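Local coordinates for translation initiation factor eIF2 assembly protein (Schizosaccharomyces pombe, PDB 4ZGP) that acts as an ATP-dependent chaperone of ATP-grasp fold that binds the gamma subunit of eIF2, allowing it to assemble with the alpha and beta subunits, at residues K106-A111 and L182-P187; V112-N117 and L133-A138; I204-R209 and M284-R289. One frame throughout, in Å; residues are numbered along the deposited sequence. Where two conformers were deposited one is given.

Interaction 1: K106-A111 and L182-P187; sequences KELGGA and LKEWFP. With ADP (adenosine-5'-diphosphate), chain C.
Leu108 and Ala111, just past helix 95-107, pack on Leu182, Glu184 and Trp185 where strand 180-184 runs into the adenine-binding segment of this ATP-grasp protein. The helix closes in a Schellman motif: Gly109 takes a positive phi of 100° and its N bonds back to Lys106 O. A side chain on Gly109 or Gly110 would be jammed against the preceding carbonyl, which suits glycine to both places. The turn presents Leu108 to the strand, where its branched end covers backbone as well as side chains. One methyl, CD1, lies 3.2 Å from Leu182 O and also meets Leu182 CB, while CD2 rests 4.1 Å from Glu184 CB. Glu184 sends its CG anti to the backbone N (chi1 176°), which carries the carboxylate across the helix end. Leu108 O sits over the flat face of that group, 3.0 Å from Glu184 CD; as both groups are acceptors, this is contact without a bond. The single hydrogen bond across the pair joins Trp185 N to Ala111 O at 2.9 Å, nearly straight at 168°. Beside it the small Ala111 CB lies 3.9 Å from Trp185 CB. Residues 183-186 grip ADP. Glu184 O accepts from ADP N6 at 2.9 Å, Phe186 N donates to ADP N1, and Lys183 NZ reaches both ADP N7 (2.8 Å) and ADP O2A. The Phe186 ring turns one face to ADP N1. The chemistry thus divides along residues 182-186: apolar contacts and one backbone bond fix them to the turn that follows the helix, while backbone groups offer an acceptor to the exocyclic amine and a donor to the ring nitrogen, a pattern that matches the edge of adenine and is consistent with its recognition.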
loop_
_atom_site.group_PDB
_atom_site.type_symbol
_atom_site.label_atom_id
_atom_site.label_comp_id
_atom_site.label_asym_id
_atom_site.label_seq_id
_atom_site.Cartn_x
_atom_site.Cartn_y
_atom_site.Cartn_z
ATOM N N LYS A 106 -18.401 1.479 10.568
ATOM C CA LYS A 106 -18.964 0.983 11.825
ATOM C C LYS A 106 -18.470 -0.427 12.155
ATOM O O LYS A 106 -18.041 -0.716 13.281
ATOM C CB LYS A 106 -20.493 0.981 11.753
ATOM C CG LYS A 106 -21.158 0.306 12.943
ATOM C CD LYS A 106 -22.657 0.098 12.694
ATOM C CE LYS A 106 -22.910 -0.538 11.331
ATOM N NZ LYS A 106 -24.356 -0.545 10.953
ATOM N N GLU A 107 -18.531 -1.300 11.161
ATOM C CA GLU A 107 -18.067 -2.682 11.305
ATOM C C GLU A 107 -16.577 -2.809 11.623
ATOM O O GLU A 107 -16.141 -3.827 12.164
ATOM C CB GLU A 107 -18.386 -3.457 10.030
ATOM C CG GLU A 107 -19.861 -3.803 9.896
ATOM C CD GLU A 107 -20.228 -4.283 8.505
ATOM O OE1 GLU A 107 -21.435 -4.450 8.234
ATOM O OE2 GLU A 107 -19.310 -4.479 7.677
ATOM N N LEU A 108 -15.797 -1.786 11.293
ATOM C CA LEU A 108 -14.354 -1.811 11.553
ATOM C C LEU A 108 -14.024 -1.086 12.855
ATOM O O LEU A 108 -12.858 -0.910 13.206
ATOM C CB LEU A 108 -13.584 -1.202 10.374
ATOM C CG LEU A 108 -13.639 -2.052 9.094
ATOM C CD1 LEU A 108 -13.142 -1.289 7.869
ATOM C CD2 LEU A 108 -12.849 -3.366 9.255
ATOM N N GLY A 109 -15.057 -0.664 13.577
ATOM C CA GLY A 109 -14.851 -0.048 14.876
ATOM C C GLY A 109 -14.908 1.467 14.889
ATOM O O GLY A 109 -14.533 2.093 15.884
ATOM N N GLY A 110 -15.358 2.065 13.791
ATOM C CA GLY A 110 -15.553 3.506 13.746
ATOM C C GLY A 110 -14.447 4.374 13.167
ATOM O O GLY A 110 -14.612 5.584 13.054
ATOM N N ALA A 111 -13.320 3.779 12.785
ATOM C CA ALA A 111 -12.234 4.567 12.207
ATOM C C ALA A 111 -11.484 3.746 11.155
ATOM O O ALA A 111 -11.103 2.604 11.424
ATOM C CB ALA A 111 -11.286 5.043 13.292
ATOM N N LEU A 182 -11.415 -0.017 2.664
ATOM C CA LEU A 182 -11.430 0.627 3.963
ATOM C C LEU A 182 -10.677 -0.256 4.959
ATOM O O LEU A 182 -11.150 -1.314 5.368
ATOM C CB LEU A 182 -12.882 0.871 4.420
ATOM C CG LEU A 182 -13.686 1.722 3.436
ATOM C CD1 LEU A 182 -15.157 1.761 3.824
ATOM C CD2 LEU A 182 -13.109 3.154 3.334
ATOM N N LYS A 183 -9.481 0.174 5.336
ATOM C CA LYS A 183 -8.704 -0.538 6.340
ATOM C C LYS A 183 -9.040 -0.059 7.721
ATOM O O LYS A 183 -9.145 1.138 7.929
ATOM C CB LYS A 183 -7.213 -0.333 6.076
ATOM C CG LYS A 183 -6.869 -0.798 4.663
ATOM C CD LYS A 183 -5.423 -0.663 4.371
ATOM C CE LYS A 183 -4.998 0.778 4.423
ATOM N NZ LYS A 183 -3.523 0.785 4.587
ATOM N N GLU A 184 -9.160 -0.974 8.678
ATOM C CA GLU A 184 -9.353 -0.541 10.058
ATOM C C GLU A 184 -8.181 0.329 10.489
ATOM O O GLU A 184 -7.034 -0.057 10.327
ATOM C CB GLU A 184 -9.496 -1.722 11.009
ATOM C CG GLU A 184 -9.588 -1.275 12.457
ATOM C CD GLU A 184 -10.169 -2.329 13.364
ATOM O OE1 GLU A 184 -10.636 -3.375 12.857
ATOM O OE2 GLU A 184 -10.153 -2.099 14.591
ATOM N N TRP A 185 -8.475 1.514 11.012
ATOM C CA TRP A 185 -7.437 2.398 11.500
ATOM C C TRP A 185 -6.875 1.895 12.814
ATOM O O TRP A 185 -7.602 1.407 13.670
ATOM C CB TRP A 185 -7.969 3.826 11.664
ATOM C CG TRP A 185 -6.965 4.775 12.278
ATOM C CD1 TRP A 185 -6.040 5.537 11.616
ATOM C CD2 TRP A 185 -6.794 5.057 13.667
ATOM N NE1 TRP A 185 -5.302 6.273 12.510
ATOM C CE2 TRP A 185 -5.744 5.994 13.778
ATOM C CE3 TRP A 185 -7.417 4.597 14.833
ATOM C CZ2 TRP A 185 -5.311 6.485 15.005
ATOM C CZ3 TRP A 185 -6.987 5.091 16.053
ATOM C CH2 TRP A 185 -5.944 6.022 16.130
ATOM N N PHE A 186 -5.565 2.005 12.970
ATOM C CA PHE A 186 -4.961 1.785 14.263
ATOM C C PHE A 186 -3.769 2.723 14.386
ATOM O O PHE A 186 -3.121 3.060 13.395
ATOM C CB PHE A 186 -4.552 0.325 14.440
ATOM C CG PHE A 186 -3.675 -0.183 13.350
ATOM C CD1 PHE A 186 -4.219 -0.619 12.142
ATOM C CD2 PHE A 186 -2.296 -0.205 13.515
ATOM C CE1 PHE A 186 -3.396 -1.085 11.120
ATOM C CE2 PHE A 186 -1.473 -0.672 12.497
ATOM C CZ PHE A 186 -2.029 -1.107 11.301
ATOM N N PRO A 187 -3.501 3.193 15.597
ATOM C CA PRO A 187 -2.313 4.032 15.719
ATOM C C PRO A 187 -1.075 3.168 15.478
ATOM O O PRO A 187 -0.959 2.106 16.080
ATOM C CB PRO A 187 -2.395 4.542 17.158
ATOM C CG PRO A 187 -3.143 3.451 17.892
ATOM C CD PRO A 187 -4.137 2.907 16.896
HETATM P PB ADP C . 1.603 2.749 0.459
HETATM O O1B ADP C . 2.150 1.337 0.317
HETATM O O2B ADP C . 0.853 3.243 -0.765
HETATM O O3B ADP C . 2.636 3.673 1.070
HETATM P PA ADP C . 0.341 1.837 2.903
HETATM O O1A ADP C . 1.594 1.000 2.985
HETATM O O2A ADP C . -1.051 1.238 3.006
HETATM O O3A ADP C . 0.379 2.687 1.528
HETATM O "O5'" ADP C . 0.467 2.955 4.048
HETATM C "C5'" ADP C . 0.834 4.307 3.771
HETATM C "C4'" ADP C . 1.084 4.927 5.134
HETATM O "O4'" ADP C . -0.167 5.163 5.782
HETATM C "C3'" ADP C . 1.856 3.965 6.024
HETATM O "O3'" ADP C . 3.245 4.306 6.071
HETATM C "C2'" ADP C . 1.210 4.081 7.388
HETATM O "O2'" ADP C . 1.975 4.927 8.250
HETATM C "C1'" ADP C . -0.141 4.721 7.144
HETATM N N9 ADP C . -1.173 3.672 7.331
HETATM C C8 ADP C . -1.471 2.704 6.436
HETATM N N7 ADP C . -2.461 1.897 6.908
HETATM C C5 ADP C . -2.810 2.352 8.133
HETATM C C6 ADP C . -3.794 1.964 9.170
HETATM N N6 ADP C . -4.606 0.895 8.958
HETATM N N1 ADP C . -3.847 2.702 10.310
HETATM C C2 ADP C . -3.034 3.766 10.488
HETATM N N3 ADP C . -2.116 4.178 9.587
HETATM C C4 ADP C . -1.960 3.523 8.406
#

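Interaction 2: V112-N117 and L133-A138; sequences VVPKLN and LKCTTA. With ADP (adenosine-5'-diphosphate), chain C.
Val112 and Cys135 are joined by two backbone hydrogen bonds, forming a single antiparallel bridge of the hydrogen-bonded kind. Val112 N donates to Cys135 O at 2.8 Å, and Cys135 N returns a bond of the same length to Val112 O. The apolar contacts spread from this bridge in two directions. On one side Cys135, with SG anti to its carbonyl carbon (chi1 -62°), lays the sulfur along the proline ring, 3.9 Å from Pro114 CD. A small, weakly polar thiol suits this place, where Val141 of helix 138-146 packs on both Cys135 and Pro114. On the other side Leu133 CB rests 4.0 Å from Val113 CG2, the two branched chains meeting at a slant. Contacts with the nucleotide make up the third group. Val113 CG2 lies over one face of the adenine, 3.7 Å from ADP C6, and Leu133 CD1 approaches the ribose on that same side, 3.3 Å from ADP O4'. Branched aliphatic residues suit this surface, since their methyl groups can pack on the face of a base without competing for its polar edge. Strand 112-115 also pairs with strand 180-184 and carries Lys115, an ATP-binding residue salt-bridged to Asp258. A hydrophobic wall over one face of the base, built on strand and loop, is typical of the adenine pocket in ATP-grasp enzymes.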
loop_
_atom_site.group_PDB
_atom_site.type_symbol
_atom_site.label_atom_id
_atom_site.label_comp_id
_atom_site.label_asym_id
_atom_site.label_seq_id
_atom_site.Cartn_x
_atom_site.Cartn_y
_atom_site.Cartn_z
ATOM N N VAL A 112 -11.312 4.326 9.965
ATOM C CA VAL A 112 -10.658 3.618 8.855
ATOM C C VAL A 112 -9.641 4.474 8.095
ATOM O O VAL A 112 -9.652 5.701 8.182
ATOM C CB VAL A 112 -11.694 3.089 7.825
ATOM C CG1 VAL A 112 -12.762 2.238 8.511
ATOM C CG2 VAL A 112 -12.339 4.230 7.040
ATOM N N VAL A 113 -8.756 3.794 7.367
ATOM C CA VAL A 113 -7.893 4.423 6.376
ATOM C C VAL A 113 -8.318 3.929 4.995
ATOM O O VAL A 113 -8.330 2.727 4.748
ATOM C CB VAL A 113 -6.398 4.092 6.624
ATOM C CG1 VAL A 113 -5.546 4.573 5.458
ATOM C CG2 VAL A 113 -5.905 4.720 7.931
ATOM N N PRO A 114 -8.720 4.846 4.102
ATOM C CA PRO A 114 -9.220 4.444 2.785
ATOM C C PRO A 114 -8.114 4.323 1.751
ATOM O O PRO A 114 -7.115 5.024 1.883
ATOM C CB PRO A 114 -10.147 5.588 2.407
ATOM C CG PRO A 114 -9.431 6.804 3.034
ATOM C CD PRO A 114 -8.860 6.294 4.330
ATOM N N LYS A 115 -8.294 3.472 0.746
ATOM C CA LYS A 115 -7.384 3.471 -0.421
ATOM C C LYS A 115 -8.149 2.873 -1.606
ATOM O O LYS A 115 -9.227 2.309 -1.415
ATOM C CB LYS A 115 -6.089 2.686 -0.127
ATOM C CG LYS A 115 -6.297 1.200 0.133
ATOM C CD LYS A 115 -4.983 0.451 0.464
ATOM C CE LYS A 115 -4.161 0.206 -0.805
ATOM N NZ LYS A 115 -2.830 -0.450 -0.539
ATOM N N LEU A 116 -7.644 3.028 -2.829
ATOM C CA LEU A 116 -8.218 2.275 -3.938
ATOM C C LEU A 116 -7.334 1.048 -4.149
ATOM O O LEU A 116 -6.753 0.541 -3.188
ATOM C CB LEU A 116 -8.363 3.116 -5.207
ATOM C CG LEU A 116 -9.213 4.391 -5.078
ATOM C CD1 LEU A 116 -9.477 5.000 -6.439
ATOM C CD2 LEU A 116 -10.534 4.152 -4.324
ATOM N N ASN A 117 -7.258 0.546 -5.380
ATOM C CA ASN A 117 -6.657 -0.760 -5.570
ATOM C C ASN A 117 -5.202 -0.802 -5.148
ATOM O O ASN A 117 -4.742 -1.834 -4.666
ATOM C CB ASN A 117 -6.759 -1.225 -7.032
ATOM C CG ASN A 117 -8.194 -1.177 -7.588
ATOM O OD1 ASN A 117 -8.899 -0.169 -7.451
ATOM N ND2 ASN A 117 -8.616 -2.264 -8.237
ATOM N N LEU A 133 -4.670 10.266 8.493
ATOM C CA LEU A 133 -5.355 9.442 7.516
ATOM C C LEU A 133 -6.642 8.867 8.102
ATOM O O LEU A 133 -7.470 8.316 7.378
ATOM C CB LEU A 133 -4.456 8.292 7.039
ATOM C CG LEU A 133 -3.369 8.627 6.018
ATOM C CD1 LEU A 133 -2.537 7.391 5.753
ATOM C CD2 LEU A 133 -4.014 9.098 4.753
ATOM N N LYS A 134 -6.784 8.986 9.414
ATOM C CA LYS A 134 -7.949 8.463 10.117
ATOM C C LYS A 134 -9.249 9.099 9.624
ATOM O O LYS A 134 -9.384 10.311 9.614
ATOM C CB LYS A 134 -7.789 8.691 11.612
ATOM C CG LYS A 134 -8.883 8.095 12.489
ATOM C CD LYS A 134 -8.607 8.462 13.947
ATOM C CE LYS A 134 -9.502 7.715 14.916
ATOM N NZ LYS A 134 -9.208 8.134 16.335
ATOM N N CYS A 135 -10.199 8.270 9.201
ATOM C CA CYS A 135 -11.486 8.765 8.718
ATOM C C CYS A 135 -12.571 8.081 9.521
ATOM O O CYS A 135 -12.511 6.864 9.725
ATOM C CB CYS A 135 -11.690 8.482 7.229
ATOM S SG CYS A 135 -10.493 9.273 6.146
ATOM N N THR A 136 -13.562 8.850 9.968
ATOM C CA THR A 136 -14.647 8.281 10.769
ATOM C C THR A 136 -16.004 8.387 10.081
ATOM O O THR A 136 -16.991 7.827 10.554
ATOM C CB THR A 136 -14.744 8.969 12.144
ATOM O OG1 THR A 136 -14.892 10.390 11.957
ATOM C CG2 THR A 136 -13.491 8.700 12.950
ATOM N N THR A 137 -16.067 9.109 8.972
ATOM C CA THR A 137 -17.314 9.240 8.224
ATOM C C THR A 137 -17.041 9.082 6.746
ATOM O O THR A 137 -15.886 9.150 6.315
ATOM C CB THR A 137 -17.993 10.613 8.449
ATOM O OG1 THR A 137 -17.220 11.633 7.807
ATOM C CG2 THR A 137 -18.085 10.941 9.935
ATOM N N ALA A 138 -18.093 8.887 5.958
ATOM C CA ALA A 138 -17.911 8.767 4.515
ATOM C C ALA A 138 -17.398 10.066 3.917
ATOM O O ALA A 138 -16.645 10.065 2.934
ATOM C CB ALA A 138 -19.222 8.347 3.837
HETATM P PB ADP C . 1.603 2.749 0.459
HETATM O O1B ADP C . 2.150 1.337 0.317
HETATM O O2B ADP C . 0.853 3.243 -0.765
HETATM O O3B ADP C . 2.636 3.673 1.070
HETATM P PA ADP C . 0.341 1.837 2.903
HETATM O O1A ADP C . 1.594 1.000 2.985
HETATM O O2A ADP C . -1.051 1.238 3.006
HETATM O O3A ADP C . 0.379 2.687 1.528
HETATM O "O5'" ADP C . 0.467 2.955 4.048
HETATM C "C5'" ADP C . 0.834 4.307 3.771
HETATM C "C4'" ADP C . 1.084 4.927 5.134
HETATM O "O4'" ADP C . -0.167 5.163 5.782
HETATM C "C3'" ADP C . 1.856 3.965 6.024
HETATM O "O3'" ADP C . 3.245 4.306 6.071
HETATM C "C2'" ADP C . 1.210 4.081 7.388
HETATM O "O2'" ADP C . 1.975 4.927 8.250
HETATM C "C1'" ADP C . -0.141 4.721 7.144
HETATM N N9 ADP C . -1.173 3.672 7.331
HETATM C C8 ADP C . -1.471 2.704 6.436
HETATM N N7 ADP C . -2.461 1.897 6.908
HETATM C C5 ADP C . -2.810 2.352 8.133
HETATM C C6 ADP C . -3.794 1.964 9.170
HETATM N N6 ADP C . -4.606 0.895 8.958
HETATM N N1 ADP C . -3.847 2.702 10.310
HETATM C C2 ADP C . -3.034 3.766 10.488
HETATM N N3 ADP C . -2.116 4.178 9.587
HETATM C C4 ADP C . -1.960 3.523 8.406
#

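Interaction 3: I204-R209 and M284-R289; sequences IAFCQR and MKPEIR. With ADP (adenosine-5'-diphosphate), chain C.
Phe206, the residue most covered here, lays its ring alongside Ile288 of the neighbouring parallel strand. With CG between the backbone N and the carbonyl carbon (chi1 72°), the ring leans across toward the partner strand. Ile288 CG2 sits over the ring face in a CH-pi contact, 4.1 Å from the centroid, and Ile288 CG1 presses on Phe206 CE2 at 3.5 Å. An alanine at this position would remove the whole ring and is likely to leave a gap beside Ile288, whose branch would lose the aromatic face it rests on. The backbone of Phe206 is bonded on both its N-H and its C=O. Its N donates to Glu287 O at 3.0 Å, and its O accepts from Arg289 N at 3.1 Å, so that it bonds to the residues before and after Ile288, as parallel pairing requires. Outside this pair Glu287 N bonds to Ile204 O, which a water also joins to Lys285 O, and Gln208 N bonds to Arg289 O. Glu287 and Arg289, next most covered, stand on the opposite face with Ala205 and Cys207. Arg289 CB lies 4.2 Å from Cys207 CB, while the long chains leave the strand pair and form a salt bridge, Arg289 NH2 to Glu287 OE1 at 3.1 Å, with a weak hydrogen bond. Small residues on strand 202-208 suit this face, where Phe271 packs against Ala205 and both charged chains. Arg289 has further partners in Glu275, of helix 273-278, and Leu270 O. Just past the strand, Arg209, in the conformer given, extends NH2 to ADP O3B. Helix 221-233 covers the other face, touching Phe206 through Ile228 and Ile288 through Ile221, while strand 202-208 continues the sheet to strand 193-199 and strand 287-289 ends it.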
loop_
_atom_site.group_PDB
_atom_site.type_symbol
_atom_site.label_atom_id
_atom_site.label_comp_id
_atom_site.label_asym_id
_atom_site.label_seq_id
_atom_site.Cartn_x
_atom_site.Cartn_y
_atom_site.Cartn_z
ATOM N N ILE A 204 16.310 -9.364 -0.456
ATOM C CA ILE A 204 17.618 -8.812 -0.789
ATOM C C ILE A 204 17.933 -7.546 0.007
ATOM O O ILE A 204 19.103 -7.180 0.163
ATOM C CB ILE A 204 17.730 -8.511 -2.279
ATOM C CG1 ILE A 204 16.649 -7.518 -2.726
ATOM C CG2 ILE A 204 17.641 -9.808 -3.080
ATOM C CD1 ILE A 204 16.850 -6.937 -4.105
ATOM N N ALA A 205 16.894 -6.889 0.518
ATOM C CA ALA A 205 17.065 -5.599 1.191
ATOM C C ALA A 205 15.803 -5.190 1.926
ATOM O O ALA A 205 14.710 -5.535 1.497
ATOM C CB ALA A 205 17.422 -4.510 0.192
ATOM N N PHE A 206 15.965 -4.427 3.003
ATOM C CA PHE A 206 14.827 -3.706 3.580
ATOM C C PHE A 206 15.312 -2.471 4.305
ATOM O O PHE A 206 16.481 -2.382 4.707
ATOM C CB PHE A 206 13.978 -4.597 4.516
ATOM C CG PHE A 206 14.611 -4.948 5.846
ATOM C CD1 PHE A 206 14.448 -4.130 6.968
ATOM C CD2 PHE A 206 15.290 -6.142 6.004
ATOM C CE1 PHE A 206 14.989 -4.469 8.192
ATOM C CE2 PHE A 206 15.836 -6.502 7.249
ATOM C CZ PHE A 206 15.682 -5.667 8.340
ATOM N N CYS A 207 14.414 -1.500 4.437
ATOM C CA CYS A 207 14.767 -0.257 5.083
ATOM C C CYS A 207 13.624 0.247 5.904
ATOM O O CYS A 207 12.477 -0.124 5.696
ATOM C CB CYS A 207 15.185 0.812 4.051
ATOM S SG CYS A 207 13.968 1.315 2.821
ATOM N N GLN A 208 13.975 1.066 6.879
ATOM C CA GLN A 208 13.012 1.865 7.606
ATOM C C GLN A 208 12.121 2.648 6.647
ATOM O O GLN A 208 12.590 3.208 5.639
ATOM C CB GLN A 208 13.723 2.820 8.567
ATOM C CG GLN A 208 12.787 3.599 9.476
ATOM C CD GLN A 208 13.527 4.404 10.524
ATOM O OE1 GLN A 208 14.750 4.314 10.635
ATOM N NE2 GLN A 208 12.787 5.196 11.295
ATOM N N ARG A 209 10.829 2.713 6.967
ATOM C CA ARG A 209 9.872 3.305 6.046
ATOM C C ARG A 209 9.730 4.811 6.199
ATOM O O ARG A 209 9.503 5.516 5.216
ATOM C CB ARG A 209 8.511 2.634 6.211
ATOM C CG ARG A 209 8.205 1.665 5.104
ATOM C CD ARG A 209 7.193 2.233 4.129
ATOM N NE ARG A 209 5.869 1.691 4.386
ATOM C CZ ARG A 209 4.753 2.128 3.814
ATOM N NH1 ARG A 209 3.603 1.553 4.112
ATOM N NH2 ARG A 209 4.793 3.129 2.947
ATOM N N MET A 284 23.232 -14.227 1.118
ATOM C CA MET A 284 22.635 -14.895 2.267
ATOM C C MET A 284 22.173 -13.890 3.323
ATOM O O MET A 284 21.487 -14.252 4.283
ATOM C CB MET A 284 23.628 -15.883 2.882
ATOM C CG MET A 284 24.272 -16.830 1.872
ATOM S SD MET A 284 23.091 -17.807 0.914
ATOM C CE MET A 284 24.198 -18.686 -0.183
ATOM N N LYS A 285 22.570 -12.631 3.149
ATOM C CA LYS A 285 22.178 -11.574 4.077
ATOM C C LYS A 285 21.518 -10.449 3.291
ATOM O O LYS A 285 22.015 -10.060 2.243
ATOM C CB LYS A 285 23.382 -11.056 4.847
ATOM N N PRO A 286 20.373 -9.939 3.773
ATOM C CA PRO A 286 19.843 -8.778 3.061
ATOM C C PRO A 286 20.596 -7.519 3.452
ATOM O O PRO A 286 21.124 -7.463 4.570
ATOM C CB PRO A 286 18.394 -8.701 3.547
ATOM C CG PRO A 286 18.468 -9.228 4.949
ATOM C CD PRO A 286 19.485 -10.364 4.868
ATOM N N GLU A 287 20.612 -6.523 2.572
ATOM C CA GLU A 287 21.086 -5.197 2.964
ATOM C C GLU A 287 20.050 -4.541 3.843
ATOM O O GLU A 287 18.871 -4.589 3.536
ATOM C CB GLU A 287 21.351 -4.306 1.757
ATOM C CG GLU A 287 22.694 -4.545 1.097
ATOM C CD GLU A 287 23.098 -3.407 0.172
ATOM O OE1 GLU A 287 22.805 -2.231 0.485
ATOM O OE2 GLU A 287 23.708 -3.690 -0.876
ATOM N N ILE A 288 20.482 -3.900 4.920
ATOM C CA ILE A 288 19.538 -3.245 5.816
ATOM C C ILE A 288 19.906 -1.785 5.977
ATOM O O ILE A 288 21.049 -1.470 6.314
ATOM C CB ILE A 288 19.514 -3.931 7.170
ATOM C CG1 ILE A 288 19.169 -5.414 6.996
ATOM C CG2 ILE A 288 18.546 -3.213 8.112
ATOM C CD1 ILE A 288 19.380 -6.236 8.264
ATOM N N ARG A 289 18.969 -0.883 5.708
ATOM C CA ARG A 289 19.254 0.532 5.935
ATOM C C ARG A 289 18.276 1.189 6.876
ATOM O O ARG A 289 17.073 1.004 6.771
ATOM C CB ARG A 289 19.286 1.290 4.623
ATOM C CG ARG A 289 20.470 0.886 3.786
ATOM C CD ARG A 289 20.532 1.628 2.493
ATOM N NE ARG A 289 21.583 1.034 1.669
ATOM C CZ ARG A 289 21.836 1.372 0.418
ATOM N NH1 ARG A 289 21.140 2.326 -0.176
ATOM N NH2 ARG A 289 22.810 0.745 -0.241
HETATM P PB ADP C . 1.603 2.749 0.459
HETATM O O1B ADP C . 2.150 1.337 0.317
HETATM O O2B ADP C . 0.853 3.243 -0.765
HETATM O O3B ADP C . 2.636 3.673 1.070
HETATM P PA ADP C . 0.341 1.837 2.903
HETATM O O1A ADP C . 1.594 1.000 2.985
HETATM O O2A ADP C . -1.051 1.238 3.006
HETATM O O3A ADP C . 0.379 2.687 1.528
HETATM O "O5'" ADP C . 0.467 2.955 4.048
HETATM C "C5'" ADP C . 0.834 4.307 3.771
HETATM C "C4'" ADP C . 1.084 4.927 5.134
HETATM O "O4'" ADP C . -0.167 5.163 5.782
HETATM C "C3'" ADP C . 1.856 3.965 6.024
HETATM O "O3'" ADP C . 3.245 4.306 6.071
HETATM C "C2'" ADP C . 1.210 4.081 7.388
HETATM O "O2'" ADP C . 1.975 4.927 8.250
HETATM C "C1'" ADP C . -0.141 4.721 7.144
HETATM N N9 ADP C . -1.173 3.672 7.331
HETATM C C8 ADP C . -1.471 2.704 6.436
HETATM N N7 ADP C . -2.461 1.897 6.908
HETATM C C5 ADP C . -2.810 2.352 8.133
HETATM C C6 ADP C . -3.794 1.964 9.170
HETATM N N6 ADP C . -4.606 0.895 8.958
HETATM N N1 ADP C . -3.847 2.702 10.310
HETATM C C2 ADP C . -3.034 3.766 10.488
HETATM N N3 ADP C . -2.116 4.178 9.587
HETATM C C4 ADP C . -1.960 3.523 8.406
HETATM O O HOH W 1 21.403 -8.721 -0.582
#

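Interactions 1 and 2 share the small antiparallel sheet: strands 180-184 and 112-115 are neighbours in it, the contact centres lie 8 Å apart, and interaction 2 is nested in the loop closed by interaction 1. Both are buried and mostly apolar. Interaction 3, about 30 Å from either between centres, is partly buried and joins strands at the rim of the larger mixed sheet by four backbone bonds, with a salt bridge within the edge strand. ADP connects all three: interaction 1 bonds to the base edge and, through Lys183, to a phosphate oxygen, interaction 2 lines one face, and interaction 3, across the chain's centre from interaction 2, carries Arg209 to the phosphates.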